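Local coordinates for probable glutamine-binding lipoprotein GlnH (GLNBP) (Mycobacterium tuberculosis, PDB 6H20) that probably senses amino acids as an aspartate-specific solute-binding lipoprotein linked to protein kinase G control of glutamate metabolism, and here holds asparagine, at residues A43-D46 with I47-R50; G60-L63 with F64-D68; T75-D78 with V79-G83; E105-T108 with A109-S113. All coordinates share one frame; numbering follows the deposited sequence.

Contact 1 (A43-D46 with I47-R50); sequences AVAD and IRAR
A bend at chi3 (46°) folds the R48 chain back along its own helix until the guanidinium lies over A45, and a second bend at chi3 of R50 (-73°) brings that guanidinium above the D46 peptide. A45 CA lies 3.4 Å from the guanidinium plane of R48, nearer its edge than its middle, while NH2 meets A45 CB at 3.6 Å. NH1 passes V44 CG2 at 3.9 Å, the V44 and R48 side chains crossing at about a right angle; the same nitrogen is hydrogen-bonded to D41 O. R50 presents its flat side, with D46 O 3.7 Å from the guanidinium plane and over its centre, and its NH2 forms a salt bridge with D116. The D46 carboxylate does not pair with R50: OD2 is 5.2 Å from NH1. V44 is the N-cap of helix 45-50, and the first turn is closed by a nearly straight bond from R48 N to V44 O (2.9 Å, 170°), followed by bonds from A49 N to A45 O and from R50 N to D46 O. On the buried side V44 CG1 meets I47 CD1 at 4.3 Å, and both residues pack on I89 and L246. Both arginines thus use flat faces on local backbone and N-H groups on partners outside 43-50. With R50 NH2 given to D116, any D46-R50 attraction would probably be long-range and weak.

Contact 2 (G60-L63 with F64-D68); sequences GSNL and FSFRD
A classic beta bulge joins S61 to F64 and S65 in the loop that leads from strand 53-57 into strand 66-67. S61 O takes two backbone N-H groups, from S65 N at 2.9 Å and from F64 N at 3.0 Å; the first donor lies in the carbonyl plane and the second is tilted out of it. S61 N returns a bond to S65 O (3.2 Å), making S61 and S65 an antiparallel hydrogen-bonded pair. The F64-to-S61 bond also closes a type II beta turn with N62 and L63 at its corners, where L63 takes a positive phi of 79°. This small bulged turn is part of the two-lobed binding-protein fold and lies near the ligand cleft: the S61 side chain is about 6 Å from the bound asparagine, and the F64 ring packs on T121, a residue of the glutamate site. Beyond the turn, the ring of F66 reaches N62 because chi1 (68°) sets CG between the backbone N and the carbonyl carbon, turning the ring back over the chain. N62 OD1 then stands 3.5 Å above the ring plane of F66, over its centre, with the amide and ring planes 82° apart. The oxygen is what meets the ring face, and the amide ND2 is hydrogen-bonded to G215 O on helix 210-219. Next to the turn, L63 CB touches F64 CD2 at 4.0 Å, and L63 O lies over one face of the F64 ring. S65 OG is hydrogen-bonded to D58 O.

Contact 3 (T75-D78 with V79-G83); sequences TGFD and VDIAG
T75 ends its strand in extended form and G76 is the N-cap of helix 77-90, whose first turns are closed by bonds from D80 N to G76 O (3.0 Å), I81 N to F77 O (2.9 Å) and A82 N to D78 O. F77 holds CG anti to its own N (chi1 -173°), which carries the ring along the helix to I81: CE1 meets I81 CG1 obliquely at 3.7 Å. V79 turns CG2 back onto the last strand residue, 3.5 Å from T75 O. On the D80 side, CG lies 3.4 Å from G76 O, and a water bridges T75 OG1 and D80 OD1, both at 2.6 Å, donating to the carboxylate. D80 OD2 is meanwhile taken by W270 and K269 of helix 262-270, so this carboxylate ties the helix start both to the preceding strand and to a second helix. D78 points the other way: its two oxygens are hydrogen-bonded to Y138 OH and T121 N. Since T121 belongs to the ligand pocket, D78 is a second-shell residue that probably helps position it. The whole is a strand-to-helix junction with a glycine N-cap, set beside the amino acid site of this binding-protein fold.

Contact 4 (E105-T108 with A109-S113); sequences ERVT and ALQKS. With ASN (asparagine), chain B.
Backbone bonds run from A109 N to E105 O (3.1 Å), from Q111 N to V107 O (2.9 Å) and from K112 N to T108 O (2.9 Å); the one from L110 N to R106 O is weak. The helix ends in a Schellman motif, where S113 takes a positive phi and its N bonds to L110 O.

Side-chain packing follows the same spacing. T108 CG2, anti to its backbone N, lies beside the K112 chain and meets CD at 3.6 Å, the two side chains pointing the same way. V107 sets its CG1 methyl obliquely against the amide end of Q111, 3.7 Å from OE1.

Within 105-113 the ligand is bonded by R106. Its NH1 donates to the side-chain OD1 of asparagine (2.8 Å, 143°), and NH2 donates at its edge, in plane, to the ligand carboxylate O (3.0 Å, 160°). NE is tied to A103 O and NH1 also to K120 O, which together fix the rotation of the guanidinium. R128, T121, S123, T171 and D209 complete the site.

Helix 106-111 thus carries R106 at its ligand end, while V107 and L110 cover V132 of strand 132-134 and L110 also covers V118 of strand 117-118.

How the contacts relate
Contacts 2 and 3 are the buried pair and touch directly: L63 O meets F77 N at 2.8 Å and F66 O meets T75 N at 2.9 Å, both probable hydrogen bonds. Contacts 1 and 4 are partly buried, with exposed residues such as D46, R50, Q111 and K112. Three are helical, with i to i+4 bonds: contact 3 starts a long helix, contacts 1 and 4 cover short ones, and contact 4 includes its C-terminal end; contact 2 is a bulged turn. Contact 4 grips the ligand, contact 3 backs it through D78 and T121, and contact 2 borders the pocket through F64 and S61. Contact 1 lies away from the annotated sites but packs on I89 and F90 of contact 3's helix.

Contact 1 (A43-D46 with I47-R50)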
loop_
_atom_site.group_PDB
_atom_site.type_symbol
_atom_site.label_atom_id
_atom_site.label_comp_id
_atom_site.label_asym_id
_atom_site.label_seq_id
_atom_site.Cartn_x
_atom_site.Cartn_y
_atom_site.Cartn_z
ATOM N N ALA A 43 26.155 -1.192 0.138
ATOM C CA ALA A 43 25.003 -1.602 -0.663
ATOM C C ALA A 43 24.175 -0.427 -1.160
ATOM O O ALA A 43 23.374 -0.601 -2.091
ATOM C CB ALA A 43 24.118 -2.545 0.152
ATOM N N VAL A 44 24.329 0.749 -0.559
ATOM C CA VAL A 44 23.586 1.937 -0.974
ATOM C C VAL A 44 24.504 3.033 -1.504
ATOM O O VAL A 44 24.089 4.190 -1.594
ATOM C CB VAL A 44 22.651 2.452 0.130
ATOM C CG1 VAL A 44 21.590 1.430 0.421
ATOM C CG2 VAL A 44 23.434 2.797 1.390
ATOM N N ALA A 45 25.740 2.680 -1.881
ATOM C CA ALA A 45 26.709 3.696 -2.290
ATOM C C ALA A 45 26.248 4.440 -3.533
ATOM O O ALA A 45 26.516 5.637 -3.685
ATOM C CB ALA A 45 28.083 3.059 -2.523
ATOM N N ASP A 46 25.554 3.745 -4.436
ATOM C CA ASP A 46 25.069 4.399 -5.647
ATOM C C ASP A 46 23.972 5.401 -5.327
ATOM O O ASP A 46 23.920 6.489 -5.920
ATOM C CB ASP A 46 24.581 3.354 -6.649
ATOM C CG ASP A 46 25.719 2.546 -7.247
ATOM O OD1 ASP A 46 26.888 2.988 -7.146
ATOM O OD2 ASP A 46 25.447 1.474 -7.829
ATOM N N ILE A 47 23.080 5.052 -4.399
ATOM C CA ILE A 47 22.047 5.988 -3.969
ATOM C C ILE A 47 22.688 7.203 -3.317
ATOM O O ILE A 47 22.355 8.352 -3.628
ATOM C CB ILE A 47 21.057 5.292 -3.021
ATOM C CG1 ILE A 47 20.236 4.248 -3.783
ATOM C CG2 ILE A 47 20.153 6.318 -2.352
ATOM C CD1 ILE A 47 19.480 3.282 -2.881
ATOM N N ARG A 48 23.636 6.957 -2.413
ATOM C CA ARG A 48 24.311 8.048 -1.724
ATOM C C ARG A 48 24.994 8.984 -2.713
ATOM O O ARG A 48 24.933 10.210 -2.560
ATOM C CB ARG A 48 25.326 7.465 -0.739
ATOM C CG ARG A 48 25.540 8.301 0.504
ATOM C CD ARG A 48 26.347 7.536 1.538
ATOM N NE ARG A 48 27.513 6.882 0.944
ATOM C CZ ARG A 48 27.709 5.565 0.927
ATOM N NH1 ARG A 48 26.811 4.747 1.468
ATOM N NH2 ARG A 48 28.803 5.064 0.362
ATOM N N ALA A 49 25.629 8.426 -3.751
ATOM C CA ALA A 49 26.296 9.253 -4.750
ATOM C C ALA A 49 25.304 10.056 -5.574
ATOM O O ALA A 49 25.645 11.137 -6.072
ATOM C CB ALA A 49 27.160 8.387 -5.666
ATOM N N ARG A 50 24.085 9.544 -5.753
ATOM C CA ARG A 50 23.058 10.308 -6.453
ATOM C C ARG A 50 22.480 11.424 -5.597
ATOM O O ARG A 50 21.761 12.278 -6.129
ATOM C CB ARG A 50 21.936 9.398 -6.965
ATOM C CG ARG A 50 22.308 8.575 -8.192
ATOM C CD ARG A 50 21.086 7.925 -8.827
ATOM N NE ARG A 50 20.578 6.810 -8.027
ATOM C CZ ARG A 50 21.036 5.564 -8.105
ATOM N NH1 ARG A 50 22.013 5.263 -8.951
ATOM N NH2 ARG A 50 20.515 4.613 -7.337
#

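Contact 2 (G60-L63 with F64-D68)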
loop_
_atom_site.group_PDB
_atom_site.type_symbol
_atom_site.label_atom_id
_atom_site.label_comp_id
_atom_site.label_asym_id
_atom_site.label_seq_id
_atom_site.Cartn_x
_atom_site.Cartn_y
_atom_site.Cartn_z
ATOM N N GLY A 60 -2.676 9.981 -3.740
ATOM C CA GLY A 60 -4.058 9.534 -3.693
ATOM C C GLY A 60 -4.490 8.751 -2.468
ATOM O O GLY A 60 -5.637 8.282 -2.429
ATOM N N SER A 61 -3.633 8.615 -1.454
ATOM C CA SER A 61 -3.912 7.767 -0.293
ATOM C C SER A 61 -3.749 8.590 0.984
ATOM O O SER A 61 -2.661 8.643 1.570
ATOM C CB SER A 61 -3.016 6.514 -0.295
ATOM O OG SER A 61 -3.315 5.669 -1.409
ATOM N N ASN A 62 -4.841 9.215 1.428
ATOM C CA ASN A 62 -4.812 9.924 2.701
ATOM C C ASN A 62 -4.306 8.991 3.795
ATOM O O ASN A 62 -4.620 7.798 3.810
ATOM C CB ASN A 62 -6.215 10.399 3.069
ATOM C CG ASN A 62 -6.200 11.330 4.267
ATOM O OD1 ASN A 62 -5.257 12.119 4.445
ATOM N ND2 ASN A 62 -7.221 11.231 5.105
ATOM N N LEU A 63 -3.517 9.552 4.712
ATOM C CA LEU A 63 -2.816 8.917 5.823
ATOM C C LEU A 63 -1.539 8.209 5.406
ATOM O O LEU A 63 -0.749 7.850 6.283
ATOM C CB LEU A 63 -3.670 7.935 6.648
ATOM C CG LEU A 63 -4.979 8.533 7.167
ATOM C CD1 LEU A 63 -5.677 7.463 8.005
ATOM C CD2 LEU A 63 -4.720 9.808 7.969
ATOM N N PHE A 64 -1.303 7.988 4.111
ATOM C CA PHE A 64 -0.176 7.199 3.626
ATOM C C PHE A 64 0.743 7.971 2.701
ATOM O O PHE A 64 1.951 8.016 2.942
ATOM C CB PHE A 64 -0.689 5.906 2.968
ATOM C CG PHE A 64 -1.115 4.895 3.980
ATOM C CD1 PHE A 64 -0.185 4.026 4.533
ATOM C CD2 PHE A 64 -2.408 4.889 4.469
ATOM C CE1 PHE A 64 -0.546 3.140 5.509
ATOM C CE2 PHE A 64 -2.789 4.007 5.465
ATOM C CZ PHE A 64 -1.842 3.117 5.985
ATOM N N SER A 65 0.208 8.579 1.646
ATOM C CA SER A 65 1.001 9.476 0.807
ATOM C C SER A 65 -0.001 10.418 0.155
ATOM O O SER A 65 -0.838 9.985 -0.643
ATOM C CB SER A 65 1.851 8.717 -0.223
ATOM O OG SER A 65 1.092 7.863 -1.063
ATOM N N PHE A 66 0.028 11.674 0.582
ATOM C CA PHE A 66 -0.947 12.669 0.159
ATOM C C PHE A 66 -0.308 14.034 0.353
ATOM O O PHE A 66 0.687 14.171 1.065
ATOM C CB PHE A 66 -2.250 12.541 0.967
ATOM C CG PHE A 66 -2.111 12.912 2.421
ATOM C CD1 PHE A 66 -1.612 11.994 3.342
ATOM C CD2 PHE A 66 -2.462 14.179 2.864
ATOM C CE1 PHE A 66 -1.483 12.329 4.686
ATOM C CE2 PHE A 66 -2.334 14.519 4.208
ATOM C CZ PHE A 66 -1.841 13.598 5.119
ATOM N N ARG A 67 -0.873 15.048 -0.301
ATOM C CA ARG A 67 -0.384 16.411 -0.107
ATOM C C ARG A 67 -1.166 17.068 1.025
ATOM O O ARG A 67 -2.394 17.187 0.951
ATOM C CB ARG A 67 -0.464 17.250 -1.384
ATOM C CG ARG A 67 0.186 18.617 -1.212
ATOM C CD ARG A 67 0.226 19.443 -2.498
ATOM N NE ARG A 67 0.624 18.672 -3.670
ATOM C CZ ARG A 67 1.880 18.355 -3.974
ATOM N NH1 ARG A 67 2.881 18.722 -3.182
ATOM N NH2 ARG A 67 2.130 17.652 -5.068
ATOM N N ASP A 68 -0.459 17.479 2.069
ATOM C CA ASP A 68 -1.105 18.176 3.175
ATOM C C ASP A 68 -1.664 19.497 2.662
ATOM O O ASP A 68 -0.918 20.292 2.078
ATOM C CB ASP A 68 -0.069 18.436 4.271
ATOM C CG ASP A 68 -0.675 19.045 5.523
ATOM O OD1 ASP A 68 -1.137 20.207 5.472
ATOM O OD2 ASP A 68 -0.686 18.359 6.568
#

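Contact 3 (T75-D78 with V79-G83)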
loop_
_atom_site.group_PDB
_atom_site.type_symbol
_atom_site.label_atom_id
_atom_site.label_comp_id
_atom_site.label_asym_id
_atom_site.label_seq_id
_atom_site.Cartn_x
_atom_site.Cartn_y
_atom_site.Cartn_z
ATOM N N THR A 75 3.143 13.866 2.510
ATOM C CA THR A 75 3.275 13.337 3.855
ATOM C C THR A 75 2.412 12.092 3.981
ATOM O O THR A 75 1.680 11.717 3.058
ATOM C CB THR A 75 2.943 14.415 4.895
ATOM O OG1 THR A 75 3.356 13.978 6.199
ATOM C CG2 THR A 75 1.453 14.738 4.896
ATOM N N GLY A 76 2.502 11.451 5.139
ATOM C CA GLY A 76 1.779 10.225 5.401
ATOM C C GLY A 76 2.689 9.146 5.962
ATOM O O GLY A 76 3.910 9.283 6.018
ATOM N N PHE A 77 2.047 8.039 6.360
ATOM C CA PHE A 77 2.776 6.902 6.940
ATOM C C PHE A 77 3.828 6.355 5.979
ATOM O O PHE A 77 4.964 6.078 6.384
ATOM C CB PHE A 77 1.775 5.808 7.325
ATOM C CG PHE A 77 2.371 4.650 8.085
ATOM C CD1 PHE A 77 2.814 3.531 7.410
ATOM C CD2 PHE A 77 2.446 4.677 9.470
ATOM C CE1 PHE A 77 3.345 2.453 8.100
ATOM C CE2 PHE A 77 2.986 3.596 10.170
ATOM C CZ PHE A 77 3.431 2.486 9.463
ATOM N N ASP A 78 3.463 6.171 4.701
ATOM C CA ASP A 78 4.414 5.631 3.728
ATOM C C ASP A 78 5.555 6.610 3.459
ATOM O O ASP A 78 6.714 6.193 3.314
ATOM C CB ASP A 78 3.705 5.280 2.420
ATOM C CG ASP A 78 3.037 3.913 2.446
ATOM O OD1 ASP A 78 3.398 3.061 3.289
ATOM O OD2 ASP A 78 2.184 3.687 1.563
ATOM N N VAL A 79 5.249 7.908 3.380
ATOM C CA VAL A 79 6.296 8.919 3.240
ATOM C C VAL A 79 7.285 8.820 4.395
ATOM O O VAL A 79 8.511 8.882 4.201
ATOM C CB VAL A 79 5.650 10.315 3.167
ATOM C CG1 VAL A 79 6.723 11.385 3.138
ATOM C CG2 VAL A 79 4.752 10.397 1.949
ATOM N N ASP A 80 6.767 8.651 5.611
ATOM C CA ASP A 80 7.625 8.599 6.789
ATOM C C ASP A 80 8.453 7.322 6.821
ATOM O O ASP A 80 9.626 7.364 7.208
ATOM C CB ASP A 80 6.787 8.783 8.056
ATOM C CG ASP A 80 6.335 10.223 8.250
ATOM O OD1 ASP A 80 6.873 11.134 7.579
ATOM O OD2 ASP A 80 5.428 10.439 9.081
ATOM N N ILE A 81 7.868 6.189 6.406
ATOM C CA ILE A 81 8.638 4.945 6.288
ATOM C C ILE A 81 9.803 5.144 5.327
ATOM O O ILE A 81 10.957 4.805 5.633
ATOM C CB ILE A 81 7.732 3.777 5.846
ATOM C CG1 ILE A 81 6.744 3.396 6.951
ATOM C CG2 ILE A 81 8.598 2.584 5.436
ATOM C CD1 ILE A 81 7.385 2.734 8.181
ATOM N N ALA A 82 9.522 5.736 4.159
ATOM C CA ALA A 82 10.580 5.998 3.183
ATOM C C ALA A 82 11.636 6.921 3.761
ATOM O O ALA A 82 12.834 6.736 3.517
ATOM C CB ALA A 82 9.992 6.600 1.895
ATOM N N GLY A 83 11.214 7.909 4.553
ATOM C CA GLY A 83 12.168 8.825 5.148
ATOM C C GLY A 83 13.107 8.152 6.129
ATOM O O GLY A 83 14.238 8.606 6.311
HETATM O O HOH W 1 5.911 13.346 6.496
#

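Contact 4 (E105-T108 with A109-S113)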
loop_
_atom_site.group_PDB
_atom_site.type_symbol
_atom_site.label_atom_id
_atom_site.label_comp_id
_atom_site.label_asym_id
_atom_site.label_seq_id
_atom_site.Cartn_x
_atom_site.Cartn_y
_atom_site.Cartn_z
ATOM N N GLU A 105 1.331 1.127 -11.742
ATOM C CA GLU A 105 2.683 1.383 -12.236
ATOM C C GLU A 105 3.785 1.016 -11.249
ATOM O O GLU A 105 4.962 1.227 -11.557
ATOM C CB GLU A 105 2.839 2.863 -12.610
ATOM C CG GLU A 105 1.946 3.322 -13.757
ATOM C CD GLU A 105 1.833 4.840 -13.885
ATOM O OE1 GLU A 105 1.996 5.573 -12.888
ATOM O OE2 GLU A 105 1.553 5.312 -15.009
ATOM N N ARG A 106 3.443 0.503 -10.065
ATOM C CA ARG A 106 4.475 0.225 -9.066
ATOM C C ARG A 106 5.466 -0.830 -9.546
ATOM O O ARG A 106 6.676 -0.672 -9.364
ATOM C CB ARG A 106 3.825 -0.236 -7.761
ATOM C CG ARG A 106 3.028 0.849 -7.075
ATOM C CD ARG A 106 2.266 0.290 -5.849
ATOM N NE ARG A 106 1.179 -0.593 -6.273
ATOM C CZ ARG A 106 0.245 -1.071 -5.445
ATOM N NH1 ARG A 106 0.284 -0.761 -4.151
ATOM N NH2 ARG A 106 -0.724 -1.855 -5.908
ATOM N N VAL A 107 4.977 -1.914 -10.153
ATOM C CA VAL A 107 5.884 -2.973 -10.595
ATOM C C VAL A 107 6.755 -2.488 -11.748
ATOM O O VAL A 107 7.972 -2.723 -11.767
ATOM C CB VAL A 107 5.105 -4.253 -10.951
ATOM C CG1 VAL A 107 5.972 -5.199 -11.789
ATOM C CG2 VAL A 107 4.625 -4.941 -9.685
ATOM N N THR A 108 6.154 -1.793 -12.719
ATOM C CA THR A 108 6.914 -1.362 -13.889
ATOM C C THR A 108 8.025 -0.393 -13.513
ATOM O O THR A 108 9.139 -0.489 -14.035
ATOM C CB THR A 108 5.980 -0.735 -14.927
ATOM O OG1 THR A 108 5.055 -1.725 -15.383
ATOM C CG2 THR A 108 6.781 -0.234 -16.114
ATOM N N ALA A 109 7.757 0.547 -12.606
ATOM C CA ALA A 109 8.807 1.490 -12.229
ATOM C C ALA A 109 9.987 0.777 -11.596
ATOM O O ALA A 109 11.135 1.183 -11.795
ATOM C CB ALA A 109 8.252 2.553 -11.287
ATOM N N LEU A 110 9.727 -0.286 -10.837
ATOM C CA LEU A 110 10.817 -1.051 -10.245
ATOM C C LEU A 110 11.572 -1.842 -11.306
ATOM O O LEU A 110 12.810 -1.876 -11.300
ATOM C CB LEU A 110 10.256 -1.956 -9.150
ATOM C CG LEU A 110 9.774 -1.202 -7.912
ATOM C CD1 LEU A 110 8.935 -2.111 -7.021
ATOM C CD2 LEU A 110 10.965 -0.650 -7.160
ATOM N N GLN A 111 10.839 -2.475 -12.227
ATOM C CA GLN A 111 11.476 -3.240 -13.298
ATOM C C GLN A 111 12.374 -2.356 -14.154
ATOM O O GLN A 111 13.453 -2.788 -14.593
ATOM C CB GLN A 111 10.394 -3.876 -14.167
ATOM C CG GLN A 111 9.711 -5.081 -13.543
ATOM C CD GLN A 111 8.646 -5.661 -14.450
ATOM O OE1 GLN A 111 7.786 -4.937 -14.950
ATOM N NE2 GLN A 111 8.700 -6.969 -14.675
ATOM N N LYS A 112 11.951 -1.119 -14.403
ATOM C CA LYS A 112 12.684 -0.186 -15.249
ATOM C C LYS A 112 13.711 0.624 -14.472
ATOM O O LYS A 112 14.315 1.535 -15.040
ATOM C CB LYS A 112 11.720 0.774 -15.951
ATOM C CG LYS A 112 10.815 0.139 -16.984
ATOM C CD LYS A 112 9.816 1.166 -17.501
ATOM C CE LYS A 112 9.452 0.925 -18.955
ATOM N NZ LYS A 112 9.011 -0.475 -19.203
ATOM N N SER A 113 13.903 0.328 -13.183
ATOM C CA SER A 113 14.848 1.064 -12.344
ATOM C C SER A 113 14.589 2.569 -12.383
ATOM O O SER A 113 15.516 3.380 -12.414
ATOM C CB SER A 113 16.300 0.725 -12.693
ATOM O OG SER A 113 16.548 -0.644 -12.448
HETATM N N ASN B . -2.484 -2.902 -0.911
HETATM C CA ASN B . -3.261 -3.123 -2.130
HETATM C C ASN B . -2.323 -3.488 -3.267
HETATM O O ASN B . -2.733 -3.494 -4.442
HETATM C CB ASN B . -4.085 -1.884 -2.484
HETATM C CG ASN B . -3.230 -0.713 -2.902
HETATM O OD1 ASN B . -2.029 -0.666 -2.656
HETATM N ND2 ASN B . -3.848 0.230 -3.575
HETATM O OXT ASN B . -1.138 -3.778 -2.992
#